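Local coordinates for protein hemoglobin subunit beta (Isurus oxyrinchus, PDB 3MKB) that binds haem and, as the beta subunit of the shark haemoglobin tetramer, probably carries oxygen reversibly in the blood, at residues B[23-31]-B[96-107]. Sequence-based numbering, arbitrary orientation.
Sequences IGTKALERM and LTDSFIVELAHL
A buried helix-helix packing, tied by the salt bridge of R30 to E103, sets helix 20-34 against helix 93-108, the B and G helices of the globin fold; the segment axes approach to 8.2 Å with 123° between their directions. They come closest where A27 meets S99, their CA atoms 4.9 Å apart, and the small side chains allow a close approach, with S99 CB 3.3 Å from A27 O, while S99 OG hydrogen-bonds to L95 O, one turn earlier in its own helix. Beside this point the methyl of A27 sits over one face of the F100 ring, a CH-pi contact with CB 4.0 Å from the centroid. G24, lacking a side chain, lets CZ of that ring come to 3.4 Å from its CA. I23 drops as a knob among F100, E103, L104 and L107. In the salt bridge, R30 NE and NH2 hydrogen-bond side-on to the single oxygen E103 OE1, each at 2.8 Å. That oxygen lies in the guanidinium plane but is approached from above the carboxylate plane; a water bridges it to K26 O. V102 CG1 covers one guanidinium face, and R30 also hydrogen-bonds F116 O and H121 ND1 of the alpha subunit. At the end away from I23 and L107, M31 SD rests on L96, which touches the haem. F100 leans on L61 of helix 50-65 and L104 on W120 of helix 114-132.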
ATOM      1  N   ILE B  23       9.376   1.351 -25.496  1.00 31.57           N
ATOM      2  CA  ILE B  23       9.053   0.873 -24.163  1.00 30.78           C
ATOM      3  C   ILE B  23       8.073   1.792 -23.390  1.00 31.17           C
ATOM      4  O   ILE B  23       7.099   1.294 -22.858  1.00 31.32           O
ATOM      5  CB  ILE B  23      10.347   0.640 -23.335  1.00 31.41           C
ATOM      6  CG1 ILE B  23      11.251  -0.420 -24.003  1.00 30.12           C
ATOM      7  CG2 ILE B  23      10.034   0.306 -21.902  1.00 31.72           C
ATOM      8  CD1 ILE B  23      12.704  -0.451 -23.428  1.00 29.88           C
ATOM      9  N   GLY B  24       8.368   3.102 -23.284  1.00 29.05           N
ATOM     10  CA  GLY B  24       7.519   4.066 -22.598  1.00 29.92           C
ATOM     11  C   GLY B  24       6.125   4.156 -23.202  1.00 29.98           C
ATOM     12  O   GLY B  24       5.117   4.209 -22.476  1.00 29.68           O
ATOM     13  N   THR B  25       6.074   4.105 -24.522  1.00 28.55           N
ATOM     14  CA  THR B  25       4.809   4.177 -25.241  1.00 31.50           C
ATOM     15  C   THR B  25       3.937   2.965 -24.822  1.00 30.84           C
ATOM     16  O   THR B  25       2.818   3.155 -24.362  1.00 32.64           O
ATOM     17  CB  THR B  25       5.026   4.253 -26.780  1.00 28.92           C
ATOM     18  OG1 THR B  25       5.757   5.457 -27.080  1.00 32.73           O
ATOM     19  CG2 THR B  25       3.697   4.311 -27.504  1.00 35.76           C
ATOM     20  N   LYS B  26       4.471   1.761 -24.939  1.00 30.74           N
ATOM     21  CA  LYS B  26       3.767   0.536 -24.496  1.00 31.15           C
ATOM     22  C   LYS B  26       3.468   0.552 -23.021  1.00 30.98           C
ATOM     23  O   LYS B  26       2.406   0.101 -22.628  1.00 30.97           O
ATOM     24  CB  LYS B  26       4.564  -0.727 -24.804  1.00 30.95           C
ATOM     25  CG  LYS B  26       4.972  -0.857 -26.249  1.00 33.50           C
ATOM     26  CD  LYS B  26       5.868  -2.064 -26.453  1.00 37.09           C
ATOM     27  CE  LYS B  26       6.523  -2.027 -27.833  1.00 39.61           C
ATOM     28  NZ  LYS B  26       7.431  -3.204 -28.078  1.00 41.50           N
ATOM     29  N   ALA B  27       4.403   1.047 -22.189  1.00 30.52           N
ATOM     30  CA  ALA B  27       4.118   1.074 -20.717  1.00 31.16           C
ATOM     31  C   ALA B  27       2.906   1.966 -20.362  1.00 32.13           C
ATOM     32  O   ALA B  27       2.065   1.597 -19.545  1.00 31.96           O
ATOM     33  CB  ALA B  27       5.335   1.493 -19.900  1.00 29.26           C
ATOM     34  N   LEU B  28       2.879   3.163 -20.948  1.00 32.61           N
ATOM     35  CA  LEU B  28       1.779   4.087 -20.806  1.00 34.02           C
ATOM     36  C   LEU B  28       0.452   3.440 -21.245  1.00 33.32           C
ATOM     37  O   LEU B  28      -0.586   3.541 -20.527  1.00 32.23           O
ATOM     38  CB  LEU B  28       2.095   5.343 -21.650  1.00 33.65           C
ATOM     39  CG  LEU B  28       1.896   6.779 -21.204  1.00 36.82           C
ATOM     40  CD1 LEU B  28       0.761   7.465 -22.016  1.00 39.49           C
ATOM     41  CD2 LEU B  28       1.749   7.043 -19.678  1.00 35.84           C
ATOM     42  N   GLU B  29       0.484   2.811 -22.427  1.00 33.28           N
ATOM     43  CA  GLU B  29      -0.694   2.152 -23.020  1.00 35.06           C
ATOM     44  C   GLU B  29      -1.192   1.032 -22.115  1.00 34.36           C
ATOM     45  O   GLU B  29      -2.410   0.894 -21.847  1.00 35.02           O
ATOM     46  CB  GLU B  29      -0.393   1.634 -24.456  1.00 33.87           C
ATOM     47  CG  GLU B  29      -0.306   2.795 -25.476  1.00 37.50           C
ATOM     48  CD  GLU B  29       0.252   2.391 -26.863  1.00 38.60           C
ATOM     49  OE1 GLU B  29       0.857   1.284 -27.014  1.00 40.18           O
ATOM     50  OE2 GLU B  29       0.120   3.234 -27.774  1.00 42.01           O
ATOM     51  N   ARG B  30      -0.242   0.254 -21.607  1.00 32.70           N
ATOM     52  CA  ARG B  30      -0.544  -0.779 -20.662  1.00 31.41           C
ATOM     53  C   ARG B  30      -1.179  -0.259 -19.405  1.00 32.63           C
ATOM     54  O   ARG B  30      -2.191  -0.821 -18.915  1.00 32.67           O
ATOM     55  CB  ARG B  30       0.737  -1.567 -20.313  1.00 32.04           C
ATOM     56  CG  ARG B  30       0.532  -2.733 -19.299  1.00 28.60           C
ATOM     57  CD  ARG B  30       1.902  -3.520 -19.117  1.00 31.20           C
ATOM     58  NE  ARG B  30       2.368  -4.024 -20.404  1.00 30.01           N
ATOM     59  CZ  ARG B  30       2.005  -5.202 -20.923  1.00 32.39           C
ATOM     60  NH1 ARG B  30       1.182  -6.005 -20.249  1.00 35.28           N
ATOM     61  NH2 ARG B  30       2.463  -5.578 -22.117  1.00 30.17           N
ATOM     62  N   MET B  31      -0.583   0.798 -18.854  1.00 32.09           N
ATOM     63  CA  MET B  31      -1.072   1.378 -17.595  1.00 32.23           C
ATOM     64  C   MET B  31      -2.528   1.824 -17.778  1.00 32.30           C
ATOM     65  O   MET B  31      -3.345   1.617 -16.907  1.00 30.79           O
ATOM     66  CB  MET B  31      -0.206   2.555 -17.178  1.00 31.47           C
ATOM     67  CG  MET B  31      -0.656   3.240 -15.863  1.00 31.22           C
ATOM     68  SD  MET B  31       0.149   4.846 -15.692  1.00 32.91           S
ATOM     69  CE  MET B  31      -0.521   5.727 -17.115  1.00 38.28           C
ATOM     70  N   LEU B  96       2.695   3.673 -13.400  1.00 20.00           N
ATOM     71  CA  LEU B  96       3.502   3.896 -14.578  1.00 20.00           C
ATOM     72  C   LEU B  96       4.794   3.112 -14.542  1.00 20.00           C
ATOM     73  O   LEU B  96       5.082   2.398 -15.442  1.00 29.41           O
ATOM     74  CB  LEU B  96       3.808   5.371 -14.781  1.00 20.00           C
ATOM     75  CG  LEU B  96       4.608   5.653 -16.045  1.00 20.00           C
ATOM     76  CD1 LEU B  96       3.922   5.064 -17.254  1.00 20.00           C
ATOM     77  CD2 LEU B  96       4.838   7.142 -16.238  1.00 20.00           C
ATOM     78  N   THR B  97       5.572   3.269 -13.484  1.00 31.04           N
ATOM     79  CA  THR B  97       6.874   2.599 -13.416  1.00 31.33           C
ATOM     80  C   THR B  97       6.709   1.081 -13.356  1.00 31.03           C
ATOM     81  O   THR B  97       7.468   0.388 -13.937  1.00 30.63           O
ATOM     82  CB  THR B  97       7.730   3.109 -12.273  1.00 31.17           C
ATOM     83  OG1 THR B  97       7.081   2.824 -11.022  1.00 32.81           O
ATOM     84  CG2 THR B  97       8.021   4.641 -12.421  1.00 34.36           C
ATOM     85  N   ASP B  98       5.688   0.569 -12.682  1.00 32.13           N
ATOM     86  CA  ASP B  98       5.439  -0.907 -12.675  1.00 30.20           C
ATOM     87  C   ASP B  98       5.128  -1.426 -14.088  1.00 30.39           C
ATOM     88  O   ASP B  98       5.496  -2.540 -14.449  1.00 30.84           O
ATOM     89  CB  ASP B  98       4.302  -1.300 -11.704  1.00 30.52           C
ATOM     90  CG  ASP B  98       4.723  -1.192 -10.227  1.00 29.04           C
ATOM     91  OD1 ASP B  98       5.951  -1.215  -9.912  1.00 28.42           O
ATOM     92  OD2 ASP B  98       3.825  -1.044  -9.373  1.00 30.35           O
ATOM     93  N   SER B  99       4.456  -0.619 -14.895  1.00 29.10           N
ATOM     94  CA  SER B  99       4.180  -1.013 -16.269  1.00 28.23           C
ATOM     95  C   SER B  99       5.448  -1.015 -17.093  1.00 26.43           C
ATOM     96  O   SER B  99       5.568  -1.773 -17.990  1.00 24.90           O
ATOM     97  CB  SER B  99       3.195  -0.039 -16.917  1.00 28.59           C
ATOM     98  OG  SER B  99       2.028   0.087 -16.148  1.00 29.04           O
ATOM     99  N   PHE B 100       6.372  -0.114 -16.775  1.00 28.46           N
ATOM    100  CA  PHE B 100       7.644  -0.032 -17.420  1.00 28.05           C
ATOM    101  C   PHE B 100       8.384  -1.302 -17.140  1.00 26.71           C
ATOM    102  O   PHE B 100       9.041  -1.850 -18.018  1.00 27.35           O
ATOM    103  CB  PHE B 100       8.489   1.113 -16.826  1.00 29.47           C
ATOM    104  CG  PHE B 100       8.564   2.301 -17.701  1.00 32.64           C
ATOM    105  CD1 PHE B 100       9.559   2.391 -18.656  1.00 33.64           C
ATOM    106  CD2 PHE B 100       7.608   3.329 -17.584  1.00 34.72           C
ATOM    107  CE1 PHE B 100       9.648   3.480 -19.517  1.00 31.79           C
ATOM    108  CE2 PHE B 100       7.682   4.454 -18.417  1.00 37.32           C
ATOM    109  CZ  PHE B 100       8.709   4.532 -19.394  1.00 37.51           C
ATOM    110  N   ILE B 101       8.363  -1.699 -15.874  1.00 27.81           N
ATOM    111  CA  ILE B 101       9.025  -2.956 -15.469  1.00 27.03           C
ATOM    112  C   ILE B 101       8.440  -4.128 -16.253  1.00 27.45           C
ATOM    113  O   ILE B 101       9.179  -4.983 -16.712  1.00 27.78           O
ATOM    114  CB  ILE B 101       8.899  -3.170 -13.947  1.00 27.13           C
ATOM    115  CG1 ILE B 101       9.856  -2.188 -13.257  1.00 29.32           C
ATOM    116  CG2 ILE B 101       9.300  -4.616 -13.558  1.00 27.28           C
ATOM    117  CD1 ILE B 101       9.597  -1.980 -11.849  1.00 30.60           C
ATOM    118  N   VAL B 102       7.105  -4.172 -16.402  1.00 26.27           N
ATOM    119  CA  VAL B 102       6.484  -5.237 -17.218  1.00 26.49           C
ATOM    120  C   VAL B 102       7.034  -5.158 -18.660  1.00 26.43           C
ATOM    121  O   VAL B 102       7.283  -6.196 -19.253  1.00 26.27           O
ATOM    122  CB  VAL B 102       4.956  -5.202 -17.149  1.00 26.58           C
ATOM    123  CG1 VAL B 102       4.277  -6.125 -18.266  1.00 28.00           C
ATOM    124  CG2 VAL B 102       4.507  -5.673 -15.759  1.00 26.22           C
ATOM    125  N   GLU B 103       7.300  -3.934 -19.174  1.00 26.18           N
ATOM    126  CA  GLU B 103       7.763  -3.813 -20.558  1.00 26.73           C
ATOM    127  C   GLU B 103       9.246  -4.196 -20.663  1.00 27.01           C
ATOM    128  O   GLU B 103       9.658  -4.792 -21.627  1.00 28.13           O
ATOM    129  CB  GLU B 103       7.503  -2.439 -21.156  1.00 26.33           C
ATOM    130  CG  GLU B 103       6.020  -2.156 -21.523  1.00 29.11           C
ATOM    131  CD  GLU B 103       5.415  -3.192 -22.452  1.00 29.84           C
ATOM    132  OE1 GLU B 103       4.155  -3.330 -22.396  1.00 30.08           O
ATOM    133  OE2 GLU B 103       6.158  -3.817 -23.268  1.00 27.85           O
ATOM    134  N   LEU B 104      10.021  -3.840 -19.657  1.00 25.47           N
ATOM    135  CA  LEU B 104      11.424  -4.369 -19.569  1.00 26.19           C
ATOM    136  C   LEU B 104      11.526  -5.917 -19.472  1.00 26.08           C
ATOM    137  O   LEU B 104      12.439  -6.491 -20.013  1.00 26.96           O
ATOM    138  CB  LEU B 104      12.123  -3.696 -18.387  1.00 25.76           C
ATOM    139  CG  LEU B 104      12.396  -2.182 -18.568  1.00 26.40           C
ATOM    140  CD1 LEU B 104      12.676  -1.518 -17.173  1.00 27.87           C
ATOM    141  CD2 LEU B 104      13.569  -1.908 -19.622  1.00 29.12           C
ATOM    142  N   ALA B 105      10.612  -6.552 -18.742  1.00 24.89           N
ATOM    143  CA  ALA B 105      10.465  -8.018 -18.703  1.00 26.15           C
ATOM    144  C   ALA B 105      10.205  -8.619 -20.105  1.00 26.56           C
ATOM    145  O   ALA B 105      10.813  -9.607 -20.524  1.00 28.72           O
ATOM    146  CB  ALA B 105       9.329  -8.406 -17.688  1.00 23.93           C
ATOM    147  N   HIS B 106       9.302  -7.995 -20.840  1.00 27.77           N
ATOM    148  CA  HIS B 106       8.917  -8.405 -22.184  1.00 28.92           C
ATOM    149  C   HIS B 106      10.118  -8.261 -23.146  1.00 28.92           C
ATOM    150  O   HIS B 106      10.270  -9.033 -24.079  1.00 29.93           O
ATOM    151  CB  HIS B 106       7.654  -7.593 -22.644  1.00 29.66           C
ATOM    152  CG  HIS B 106       6.438  -8.467 -22.887  1.00 35.08           C
ATOM    153  ND1 HIS B 106       5.421  -8.130 -23.754  1.00 36.51           N
ATOM    154  CD2 HIS B 106       6.178  -9.730 -22.486  1.00 37.17           C
ATOM    155  CE1 HIS B 106       4.543  -9.109 -23.794  1.00 42.88           C
ATOM    156  NE2 HIS B 106       4.980 -10.096 -23.026  1.00 42.24           N
ATOM    157  N   LEU B 107      10.983  -7.273 -22.911  1.00 27.87           N
ATOM    158  CA  LEU B 107      12.138  -7.064 -23.807  1.00 25.64           C
ATOM    159  C   LEU B 107      13.243  -8.023 -23.429  1.00 26.11           C
ATOM    160  O   LEU B 107      13.942  -8.639 -24.274  1.00 26.65           O
ATOM    161  CB  LEU B 107      12.598  -5.599 -23.644  1.00 25.73           C
ATOM    162  CG  LEU B 107      13.926  -5.251 -24.302  1.00 26.16           C
ATOM    163  CD1 LEU B 107      13.720  -5.233 -25.836  1.00 27.85           C
ATOM    164  CD2 LEU B 107      14.290  -3.886 -23.818  1.00 28.18           C
TER
HETATM  165  O   HOH W   1       1.682  -2.464 -23.910  1.00 41.55           O